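PDB 2NWH: carbohydrate kinase from Agrobacterium tumefaciens, which probably transfers a phosphate group from ATP to a sugar or related substrate, as a member of the pfkB (ribokinase-like) family of carbohydrate kinases. Local coordinates for residues M3-L9 with A134-C140; N48-L52 with S293-K298; F85-R90 with L117-R122; P162-A167 with D182-M188. One frame throughout, in Å; residues are numbered along the deposited sequence. Where two conformers were deposited one is given.

Contact 1 (M3-L9 with A134-C140); sequences MKKILVL and ASDFLLC
The carboxylate of Asp136 is met on both faces at one oxygen. The backbone N atoms of Lys4 and Lys5 reach its OD2 from opposite faces, each 2.8 Å away. Both come from the anti side and lie 25° to 32° out of the plane. The other flat group, the Phe137 ring, has Met3 CG at its edge, 4.0 Å from CD1. Asp136 CG is anti to its own carbonyl carbon (chi1 -62°), which turns the carboxylate onto the start of the 3-9 segment. Past this point strands 5-9 and 137-140 run parallel as adjacent inner strands of the large ribokinase-like sheet. Lys5 O accepts from Asp136 N at 2.8 Å and only weakly from Phe137 N. Then Leu7 N bonds to Phe137 O, Leu139 N to Leu7 O, and Leu9 N to Leu139 O at 2.7 Å. Val8 and Leu139 lie side by side and face helix 41-51. Leu7 CB meets Leu138 CD2 at 4.0 Å on the side of helix 126-134. Lys5 NZ turns to Glu55 in a salt bridge. Two N-H groups on one oxygen would probably stabilise the negative charge of Asp136, and they fix the backbone of Lys4 and Lys5 to Asp136, just before strand 137-141.

Contact 2 (N48-L52 with S293-K298); sequences NLSRL and SQDLSK
Arg51 lays its guanidinium over the backbone of Ser293 and Gln294, with Gln294 CA 3.9 Å above the plane and over its centre. The contact joins the C-terminal end of helix 41-51 to the loop between helices 271-286 and 298-305 of the ribokinase-like fold. The 293-295 part of that loop is a short 3-10 helical segment. The Arg51 chain is extended from CG to NE (chi2 166°, chi3 -173°), which carries the flat group past Leu296 O to this segment. There Asn48 OD1 lies in the guanidinium plane and accepts a weak bond from NH1 within the helix. A water links Arg51 NH2 to Ser293 OG. The amide of Asn48 also packs against the loop. Its CG is 3.5 Å from Leu296 CD1, and its OD1 is 3.3 Å from Ser293 CB. Asn48 ND2 turns to Asp255, so the amide is held at its nitrogen end by helix 255-266. Leu296 is buried against helix 271-286. At the other end Leu52, the first residue to leave the helix, sets CD2 3.6 Å from Ser297 C. Ser297 is the N-cap of the next helix, where its OG accepts from Ser300 N. A second water accepts from Lys298 N and donates to Arg51 O, 2.8 Å from each of these two atoms.

Contact 3 (F85-R90 with L117-R122); sequences FTFLDR and LFTPRR
Strand 81-87 is the outermost strand at one end of the large parallel part of the ribokinase-like sheet, and its last residues pack on the loop that leads into helix 120-123. Phe85 and Phe118 form a T-shaped pair. The edge of Phe85 points at the face of Phe118, with centroids 5.2 Å apart and planes at 63°. Phe85 CD1 stands over the rim of the Phe118 ring, 3.9 Å from Phe118 CE2. The Phe118 side chain also reaches Ile59 and Pro61 of strand 55-63. Further out, Leu117 covers one face of Phe87 in a CH-pi contact. Its CD1 sits 3.8 Å from the ring centroid, only 9° off the normal. Arg90, which closes a type I turn from Phe87, brings NH1 to 3.8 Å from the same Leu117 CD1. Arg122 runs alongside Phe85 and on to Phe87. Its CB lies 3.6 Å from Phe85 CZ, and its chain runs extended from CG to NE. Phe87 CE1 stands over the Arg122 guanidinium face, toward its rim, while Arg122 NE lies at the edge of the Phe87 ring. The planes of the two groups stand 71° apart. Thr119 is the N-cap of the helix, and its OG1 accepts from Arg122 N. Arg122 is also tied back to its own segment. Its NH1 donates to Leu117 O at 2.8 Å, in the carbonyl plane on a lone pair, and the oxygen lies close to the guanidinium plane.

Contact 4 (P162-A167 with D182-M188); sequences PLAAIA and DIDILFM
Strands 163-166 and 185-188 run parallel, their axes 4.7 Å apart at closest approach and 12° from each other, with Ala165 N bonded to Ile185 O, Phe187 N to Ala165 O, and Ala167 N to Phe187 O. Where the pairing begins, Leu163 O takes Asp184 N at 2.6 Å and Ile185 N only weakly. Leu163 and Ile183 meet before the paired part of the second strand, with CD2 of the leucine 3.8 Å from CG1 of the isoleucine. A chi1 of 175° sets Leu163 CG beside the carbonyl carbon and so carries CD2 toward Ile183 and to 3.7 Å from Asp182 O. Asp182 turns its carboxylate away to a salt bridge with Arg157. The strands belong to a beta-alpha-beta unit, joined through helix 170-173, within the Rossmann-like sheet of the ribokinase fold. Ala164, Ala165 and Ala167 give the first segment several small side chains. Ala165 CB packs on Ile183 CD1 at 3.8 Å and sits near Leu186 CG. Ala167 CB touches Leu186 CD2 and Met188 CB, on the side where helix 190-197 covers Leu186 and Met188. On the face of Ala164, Ile185, Ile166 and Phe187 the cover is helix 255-266. There Ile185 CG2 stands 3.4 Å above the plane of the Phe187 ring, toward its rim, while Ala164 CB comes within 4.2 Å of the ring atom CE2.

Overall arrangement
From the N terminus, strand 5-9 opens contact 1, which closes at 134-140. Helix 41-51 opens contact 2 inside that loop, but its partner comes only at 293-298, so contacts 1 and 2 cross. Leu49 packs on Ile6 and Leu139, which joins the two. Contact 3 is nested within the loops of both and lies at the outer strand 81-87; Phe118 touches Leu9 of contact 1. Contact 4 follows contacts 1 and 3 in series and is nested inside contact 2. Its strand 163-166 pairs with strand 137-141, so contacts 1 and 4 span four neighbouring strands of the main sheet. Contact 2 ties helix 41-51, on the Ile6 and Leu139 face, to the loop before helix 298-305.

Contact 1 (M3-L9 with A134-C140)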
# COMPACT_ATOMS: atom_id res chain seq x y z
N MET A 3 -3.62 10.88 -16.28
CA MET A 3 -3.31 10.97 -14.81
C MET A 3 -1.80 10.98 -14.53
O MET A 3 -1.10 9.98 -14.75
CB MET A 3 -4.00 9.84 -14.02
CG MET A 3 -5.50 10.05 -13.75
SD MET A 3 -6.50 10.56 -15.18
CE MET A 3 -6.48 9.06 -16.20
N LYS A 4 -1.29 12.13 -14.08
CA LYS A 4 0.14 12.29 -13.89
C LYS A 4 0.48 12.43 -12.42
O LYS A 4 1.56 12.04 -12.01
CB LYS A 4 0.67 13.53 -14.62
CG LYS A 4 1.95 13.22 -15.41
CD LYS A 4 3.19 13.07 -14.51
CE LYS A 4 4.49 13.26 -15.27
NZ LYS A 4 5.60 12.65 -14.47
N LYS A 5 -0.45 12.99 -11.66
CA LYS A 5 -0.18 13.38 -10.28
C LYS A 5 -1.02 12.59 -9.30
O LYS A 5 -2.22 12.51 -9.46
CB LYS A 5 -0.41 14.87 -10.08
CG LYS A 5 0.61 15.78 -10.75
CD LYS A 5 0.32 17.27 -10.47
CE LYS A 5 0.48 17.71 -8.98
NZ LYS A 5 1.84 17.57 -8.38
N ILE A 6 -0.35 11.93 -8.35
CA ILE A 6 -1.06 11.09 -7.42
C ILE A 6 -0.78 11.62 -6.04
O ILE A 6 0.41 11.81 -5.67
CB ILE A 6 -0.60 9.59 -7.52
CG1 ILE A 6 -0.83 9.03 -8.94
CG2 ILE A 6 -1.21 8.75 -6.38
CD1 ILE A 6 -0.28 7.66 -9.11
N LEU A 7 -1.83 11.84 -5.26
CA LEU A 7 -1.65 12.24 -3.86
C LEU A 7 -2.00 11.07 -2.97
O LEU A 7 -3.09 10.50 -3.10
CB LEU A 7 -2.55 13.42 -3.53
CG LEU A 7 -2.54 13.91 -2.07
CD1 LEU A 7 -1.26 14.62 -1.76
CD2 LEU A 7 -3.69 14.85 -1.87
N VAL A 8 -1.09 10.75 -2.05
CA VAL A 8 -1.24 9.65 -1.09
C VAL A 8 -1.49 10.21 0.29
O VAL A 8 -0.74 11.09 0.76
CB VAL A 8 -0.00 8.77 -1.08
CG1 VAL A 8 -0.18 7.60 -0.09
CG2 VAL A 8 0.26 8.24 -2.49
N LEU A 9 -2.53 9.73 0.95
CA LEU A 9 -2.83 10.11 2.33
C LEU A 9 -2.88 8.83 3.17
O LEU A 9 -3.77 7.99 3.01
CB LEU A 9 -4.15 10.88 2.40
CG LEU A 9 -4.17 12.09 1.48
CD1 LEU A 9 -4.98 11.77 0.22
CD2 LEU A 9 -4.86 13.26 2.25
N ALA A 134 -5.07 19.74 -6.76
CA ALA A 134 -3.84 19.74 -7.56
C ALA A 134 -3.50 18.34 -8.10
O ALA A 134 -2.63 18.20 -8.99
CB ALA A 134 -2.68 20.27 -6.76
N SER A 135 -4.14 17.31 -7.56
CA SER A 135 -3.81 15.92 -7.94
C SER A 135 -4.74 15.39 -9.03
O SER A 135 -5.78 16.00 -9.33
CB SER A 135 -3.89 15.01 -6.71
OG SER A 135 -5.23 14.53 -6.58
N ASP A 136 -4.39 14.24 -9.61
CA ASP A 136 -5.24 13.57 -10.62
C ASP A 136 -5.88 12.27 -10.10
O ASP A 136 -6.87 11.78 -10.66
CB ASP A 136 -4.39 13.20 -11.85
CG ASP A 136 -3.79 14.40 -12.53
OD1 ASP A 136 -4.54 15.42 -12.71
OD2 ASP A 136 -2.59 14.35 -12.88
N PHE A 137 -5.30 11.70 -9.06
CA PHE A 137 -5.71 10.42 -8.51
C PHE A 137 -5.28 10.41 -7.03
O PHE A 137 -4.16 10.83 -6.71
CB PHE A 137 -4.95 9.29 -9.23
CG PHE A 137 -5.73 8.03 -9.37
CD1 PHE A 137 -6.14 7.58 -10.65
CD2 PHE A 137 -6.10 7.27 -8.25
CE1 PHE A 137 -6.89 6.39 -10.80
CE2 PHE A 137 -6.86 6.10 -8.37
CZ PHE A 137 -7.25 5.64 -9.67
N LEU A 138 -6.15 9.91 -6.15
CA LEU A 138 -5.89 9.82 -4.70
C LEU A 138 -5.65 8.38 -4.29
O LEU A 138 -6.25 7.43 -4.87
CB LEU A 138 -7.07 10.34 -3.89
CG LEU A 138 -7.56 11.76 -4.26
CD1 LEU A 138 -8.76 12.12 -3.43
CD2 LEU A 138 -6.44 12.81 -4.14
N LEU A 139 -4.79 8.22 -3.27
CA LEU A 139 -4.59 6.92 -2.68
C LEU A 139 -4.57 7.07 -1.18
O LEU A 139 -3.83 7.91 -0.65
CB LEU A 139 -3.27 6.28 -3.17
CG LEU A 139 -2.85 4.97 -2.43
CD1 LEU A 139 -3.87 3.82 -2.66
CD2 LEU A 139 -1.41 4.56 -2.87
N CYS A 140 -5.31 6.23 -0.47
CA CYS A 140 -5.22 6.29 0.98
C CYS A 140 -4.93 4.89 1.51
O CYS A 140 -4.98 3.89 0.75
CB CYS A 140 -6.53 6.85 1.58
SG CYS A 140 -8.00 5.76 1.34

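Contact 2 (N48-L52 with S293-K298)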
# COMPACT_ATOMS: atom_id res chain seq x y z
N ASN A 48 6.59 3.42 -4.75
CA ASN A 48 6.48 2.54 -5.93
C ASN A 48 5.91 3.28 -7.12
O ASN A 48 6.41 3.11 -8.24
CB ASN A 48 5.62 1.30 -5.64
CG ASN A 48 6.27 0.37 -4.62
OD1 ASN A 48 7.45 0.50 -4.33
ND2 ASN A 48 5.49 -0.57 -4.08
N LEU A 49 4.86 4.07 -6.89
CA LEU A 49 4.26 4.84 -7.97
C LEU A 49 5.24 5.83 -8.57
O LEU A 49 5.26 6.02 -9.79
CB LEU A 49 2.98 5.56 -7.48
CG LEU A 49 1.86 4.55 -7.25
CD1 LEU A 49 0.79 5.10 -6.24
CD2 LEU A 49 1.25 4.07 -8.58
N SER A 50 6.04 6.46 -7.73
CA SER A 50 7.11 7.35 -8.23
C SER A 50 8.15 6.62 -9.10
O SER A 50 8.56 7.08 -10.21
CB SER A 50 7.75 8.11 -7.05
OG SER A 50 8.69 9.05 -7.51
N ARG A 51 8.54 5.44 -8.64
CA ARG A 51 9.46 4.55 -9.40
C ARG A 51 8.92 4.15 -10.75
O ARG A 51 9.70 3.88 -11.67
CB ARG A 51 9.71 3.28 -8.59
CG ARG A 51 10.71 3.53 -7.44
CD ARG A 51 10.69 2.39 -6.44
NE ARG A 51 11.53 2.76 -5.29
CZ ARG A 51 11.28 2.40 -4.05
NH1 ARG A 51 10.21 1.65 -3.79
NH2 ARG A 51 12.10 2.79 -3.06
N LEU A 52 7.59 4.10 -10.85
CA LEU A 52 6.90 3.79 -12.10
C LEU A 52 6.57 5.03 -12.93
O LEU A 52 5.88 4.94 -13.95
CB LEU A 52 5.63 2.99 -11.80
CG LEU A 52 5.85 1.65 -11.11
CD1 LEU A 52 4.50 1.07 -10.89
CD2 LEU A 52 6.77 0.70 -11.98
N SER A 293 11.16 -3.66 -3.37
CA SER A 293 10.43 -2.71 -4.23
C SER A 293 11.41 -1.66 -4.81
O SER A 293 11.04 -0.96 -5.79
CB SER A 293 9.35 -2.00 -3.41
OG SER A 293 10.00 -1.40 -2.34
N GLN A 294 12.64 -1.57 -4.29
CA GLN A 294 13.61 -0.67 -4.95
C GLN A 294 13.95 -1.13 -6.37
O GLN A 294 14.39 -0.33 -7.23
CB GLN A 294 14.91 -0.52 -4.17
CG GLN A 294 14.76 0.25 -2.93
CD GLN A 294 16.07 0.43 -2.25
OE1 GLN A 294 16.85 -0.54 -2.08
NE2 GLN A 294 16.35 1.67 -1.86
N ASP A 295 13.70 -2.40 -6.63
CA ASP A 295 13.90 -2.96 -8.03
C ASP A 295 12.78 -2.61 -9.04
O ASP A 295 12.92 -2.88 -10.24
CB ASP A 295 14.05 -4.45 -7.91
CG ASP A 295 15.32 -4.83 -7.19
OD1 ASP A 295 16.37 -4.18 -7.42
OD2 ASP A 295 15.25 -5.76 -6.38
N LEU A 296 11.70 -2.00 -8.56
CA LEU A 296 10.59 -1.55 -9.43
C LEU A 296 10.94 -0.35 -10.27
O LEU A 296 11.47 0.65 -9.77
CB LEU A 296 9.27 -1.26 -8.68
CG LEU A 296 8.60 -2.39 -7.94
CD1 LEU A 296 7.46 -1.83 -7.07
CD2 LEU A 296 7.99 -3.33 -8.99
N SER A 297 10.62 -0.47 -11.57
CA SER A 297 10.75 0.62 -12.53
C SER A 297 9.88 0.23 -13.72
O SER A 297 9.44 -0.93 -13.82
CB SER A 297 12.22 0.78 -12.99
OG SER A 297 12.64 -0.34 -13.76
N LYS A 298 9.59 1.17 -14.62
CA LYS A 298 8.82 0.80 -15.82
C LYS A 298 9.60 -0.26 -16.55
O LYS A 298 9.04 -1.20 -17.07
CB LYS A 298 8.68 2.01 -16.75
CG LYS A 298 7.69 3.03 -16.26
CD LYS A 298 7.51 4.13 -17.32
CE LYS A 298 6.63 3.63 -18.45
NZ LYS A 298 6.24 4.75 -19.38
O HOH W 1 11.81 0.59 -0.96
O HOH W 2 10.31 3.83 -14.40

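Contact 3 (F85-R90 with L117-R122)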
# COMPACT_ATOMS: atom_id res chain seq x y z
N PHE A 85 2.04 16.03 7.67
CA PHE A 85 1.17 16.67 8.69
C PHE A 85 1.96 16.64 10.00
O PHE A 85 1.81 15.73 10.82
CB PHE A 85 -0.20 15.97 8.80
CG PHE A 85 -1.36 16.92 9.15
CD1 PHE A 85 -2.55 16.88 8.43
CD2 PHE A 85 -1.22 17.86 10.19
CE1 PHE A 85 -3.62 17.76 8.71
CE2 PHE A 85 -2.29 18.72 10.51
CZ PHE A 85 -3.49 18.69 9.77
N THR A 86 2.82 17.63 10.19
CA THR A 86 3.84 17.63 11.29
C THR A 86 3.28 18.07 12.62
O THR A 86 2.59 19.13 12.69
CB THR A 86 5.03 18.57 10.93
OG1 THR A 86 5.61 18.12 9.70
CG2 THR A 86 6.12 18.59 12.00
N PHE A 87 3.56 17.28 13.67
CA PHE A 87 3.24 17.64 15.06
C PHE A 87 4.52 17.66 15.85
O PHE A 87 5.04 16.61 16.23
CB PHE A 87 2.22 16.68 15.69
CG PHE A 87 0.96 16.62 14.92
CD1 PHE A 87 -0.03 17.59 15.13
CD2 PHE A 87 0.77 15.64 13.95
CE1 PHE A 87 -1.23 17.58 14.38
CE2 PHE A 87 -0.45 15.59 13.20
CZ PHE A 87 -1.42 16.58 13.42
N LEU A 88 5.06 18.86 16.01
CA LEU A 88 6.45 19.03 16.42
C LEU A 88 6.74 18.45 17.80
O LEU A 88 7.85 17.92 18.05
CB LEU A 88 6.85 20.51 16.35
CG LEU A 88 7.10 21.01 14.92
CD1 LEU A 88 7.44 22.53 15.01
CD2 LEU A 88 8.28 20.23 14.26
N ASP A 89 5.72 18.48 18.67
CA ASP A 89 5.80 17.89 20.02
C ASP A 89 5.74 16.35 20.07
O ASP A 89 5.93 15.74 21.13
CB ASP A 89 4.66 18.43 20.91
CG ASP A 89 3.27 18.19 20.31
OD1 ASP A 89 3.05 18.55 19.13
OD2 ASP A 89 2.38 17.65 21.04
N ARG A 90 5.46 15.69 18.95
CA ARG A 90 5.18 14.24 18.99
C ARG A 90 6.24 13.43 18.27
O ARG A 90 7.12 13.98 17.57
CB ARG A 90 3.81 13.92 18.39
CG ARG A 90 2.57 14.60 19.08
CD ARG A 90 2.16 13.87 20.37
NE ARG A 90 2.04 12.41 20.12
CZ ARG A 90 0.88 11.77 19.96
NH1 ARG A 90 -0.27 12.45 20.09
NH2 ARG A 90 0.84 10.46 19.72
N LEU A 117 -4.37 11.49 15.16
CA LEU A 117 -4.45 12.96 15.05
C LEU A 117 -4.94 13.43 13.69
O LEU A 117 -5.32 14.60 13.54
CB LEU A 117 -3.09 13.61 15.34
CG LEU A 117 -2.53 13.43 16.76
CD1 LEU A 117 -1.26 14.27 16.92
CD2 LEU A 117 -3.51 13.74 17.86
N PHE A 118 -4.94 12.53 12.71
CA PHE A 118 -5.42 12.91 11.39
C PHE A 118 -6.95 12.76 11.38
O PHE A 118 -7.50 11.79 10.88
CB PHE A 118 -4.73 12.08 10.29
CG PHE A 118 -4.70 12.76 8.93
CD1 PHE A 118 -3.79 12.33 7.95
CD2 PHE A 118 -5.50 13.90 8.68
CE1 PHE A 118 -3.76 12.94 6.69
CE2 PHE A 118 -5.47 14.53 7.43
CZ PHE A 118 -4.60 14.05 6.44
N THR A 119 -7.62 13.74 11.95
CA THR A 119 -9.07 13.67 12.18
C THR A 119 -9.82 14.28 10.99
O THR A 119 -9.20 14.91 10.11
CB THR A 119 -9.44 14.50 13.39
OG1 THR A 119 -9.03 15.83 13.12
CG2 THR A 119 -8.74 13.94 14.68
N PRO A 120 -11.15 14.04 10.90
CA PRO A 120 -11.88 14.69 9.78
C PRO A 120 -11.73 16.20 9.76
O PRO A 120 -11.59 16.79 8.69
CB PRO A 120 -13.33 14.28 10.02
CG PRO A 120 -13.21 12.95 10.68
CD PRO A 120 -12.06 13.18 11.69
N ARG A 121 -11.72 16.81 10.94
CA ARG A 121 -11.52 18.25 11.06
C ARG A 121 -10.23 18.68 10.39
O ARG A 121 -10.21 19.65 9.62
CB ARG A 121 -11.50 18.59 12.55
CG ARG A 121 -11.19 19.99 12.91
CD ARG A 121 -11.69 20.22 14.34
NE ARG A 121 -11.82 21.64 14.56
CZ ARG A 121 -12.48 22.22 15.55
NH1 ARG A 121 -12.52 23.54 15.62
NH2 ARG A 121 -13.11 21.49 16.46
N ARG A 122 -9.15 17.95 10.63
CA ARG A 122 -7.88 18.29 10.03
C ARG A 122 -7.84 18.00 8.53
O ARG A 122 -7.18 18.72 7.79
CB ARG A 122 -6.73 17.59 10.78
CG ARG A 122 -6.49 18.17 12.20
CD ARG A 122 -5.21 17.72 12.84
NE ARG A 122 -5.05 18.40 14.12
CZ ARG A 122 -5.14 17.85 15.34
NH1 ARG A 122 -5.36 16.54 15.54
NH2 ARG A 122 -4.99 18.64 16.40

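Contact 4 (P162-A167 with D182-M188)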
# COMPACT_ATOMS: atom_id res chain seq x y z
N PRO A 162 -10.61 10.25 -8.68
CA PRO A 162 -10.56 8.82 -8.41
C PRO A 162 -9.91 8.54 -7.07
O PRO A 162 -8.88 9.20 -6.72
CB PRO A 162 -9.69 8.28 -9.57
CG PRO A 162 -9.95 9.27 -10.70
CD PRO A 162 -9.99 10.60 -9.97
N LEU A 163 -10.47 7.60 -6.31
CA LEU A 163 -9.86 7.22 -5.02
C LEU A 163 -9.58 5.72 -4.94
O LEU A 163 -10.50 4.91 -5.11
CB LEU A 163 -10.77 7.61 -3.84
CG LEU A 163 -10.42 7.24 -2.38
CD1 LEU A 163 -9.16 7.91 -1.87
CD2 LEU A 163 -11.60 7.59 -1.44
N ALA A 164 -8.33 5.38 -4.68
CA ALA A 164 -7.90 4.01 -4.34
C ALA A 164 -7.52 3.89 -2.85
O ALA A 164 -7.22 4.87 -2.18
CB ALA A 164 -6.68 3.60 -5.23
N ALA A 165 -7.52 2.67 -2.36
CA ALA A 165 -7.32 2.39 -0.95
C ALA A 165 -6.57 1.09 -0.77
O ALA A 165 -6.78 0.12 -1.51
CB ALA A 165 -8.67 2.30 -0.25
N ILE A 166 -5.68 1.07 0.20
CA ILE A 166 -4.99 -0.14 0.62
C ILE A 166 -5.48 -0.52 2.01
O ILE A 166 -5.46 0.32 2.93
CB ILE A 166 -3.46 0.10 0.63
CG1 ILE A 166 -2.91 0.25 -0.79
CG2 ILE A 166 -2.67 -1.04 1.29
CD1 ILE A 166 -1.50 0.90 -0.73
N ALA A 167 -5.87 -1.78 2.16
CA ALA A 167 -6.57 -2.29 3.34
C ALA A 167 -5.70 -2.43 4.59
O ALA A 167 -6.23 -2.40 5.70
CB ALA A 167 -7.24 -3.62 3.01
N ASP A 182 -17.31 5.38 -2.28
CA ASP A 182 -16.47 6.44 -2.85
C ASP A 182 -15.06 5.96 -3.31
O ASP A 182 -14.27 6.75 -3.84
CB ASP A 182 -16.33 7.59 -1.86
CG ASP A 182 -17.63 8.38 -1.71
OD1 ASP A 182 -18.22 8.73 -2.76
OD2 ASP A 182 -18.04 8.69 -0.56
N ILE A 183 -14.78 4.67 -3.10
CA ILE A 183 -13.49 4.05 -3.47
C ILE A 183 -13.57 3.34 -4.84
O ILE A 183 -14.31 2.36 -5.02
CB ILE A 183 -12.97 3.10 -2.36
CG1 ILE A 183 -12.53 3.91 -1.14
CG2 ILE A 183 -11.79 2.21 -2.87
CD1 ILE A 183 -12.35 3.11 0.13
N ASP A 184 -12.82 3.85 -5.81
CA ASP A 184 -12.77 3.27 -7.12
C ASP A 184 -12.06 1.93 -7.15
O ASP A 184 -12.47 1.04 -7.88
CB ASP A 184 -12.12 4.25 -8.10
CG ASP A 184 -13.07 5.34 -8.54
OD1 ASP A 184 -14.23 5.35 -8.07
OD2 ASP A 184 -12.67 6.15 -9.40
N ILE A 185 -10.97 1.79 -6.39
CA ILE A 185 -10.18 0.53 -6.32
C ILE A 185 -9.66 0.28 -4.90
O ILE A 185 -8.90 1.10 -4.35
CB ILE A 185 -8.95 0.52 -7.25
CG1 ILE A 185 -9.33 0.94 -8.68
CG2 ILE A 185 -8.29 -0.90 -7.24
CD1 ILE A 185 -8.19 1.41 -9.57
N LEU A 186 -10.06 -0.83 -4.30
CA LEU A 186 -9.55 -1.23 -2.99
C LEU A 186 -8.65 -2.45 -3.12
O LEU A 186 -9.05 -3.49 -3.69
CB LEU A 186 -10.69 -1.56 -2.03
CG LEU A 186 -10.48 -1.34 -0.53
CD1 LEU A 186 -11.69 -1.87 0.19
CD2 LEU A 186 -9.24 -1.97 0.09
N PHE A 187 -7.43 -2.32 -2.60
CA PHE A 187 -6.45 -3.42 -2.68
C PHE A 187 -6.40 -4.22 -1.39
O PHE A 187 -6.18 -3.67 -0.31
CB PHE A 187 -5.06 -2.91 -3.03
CG PHE A 187 -4.99 -2.23 -4.37
CD1 PHE A 187 -4.95 -2.98 -5.54
CD2 PHE A 187 -5.01 -0.85 -4.46
CE1 PHE A 187 -4.90 -2.36 -6.78
CE2 PHE A 187 -4.94 -0.22 -5.69
CZ PHE A 187 -4.91 -0.99 -6.85
N MET A 188 -6.58 -5.53 -1.52
CA MET A 188 -6.60 -6.37 -0.35
C MET A 188 -6.22 -7.82 -0.65
O MET A 188 -6.18 -8.25 -1.82
CB MET A 188 -7.99 -6.32 0.30
CG MET A 188 -9.11 -6.82 -0.61
SD MET A 188 -10.71 -6.41 0.11
CE MET A 188 -11.55 -5.69 -1.26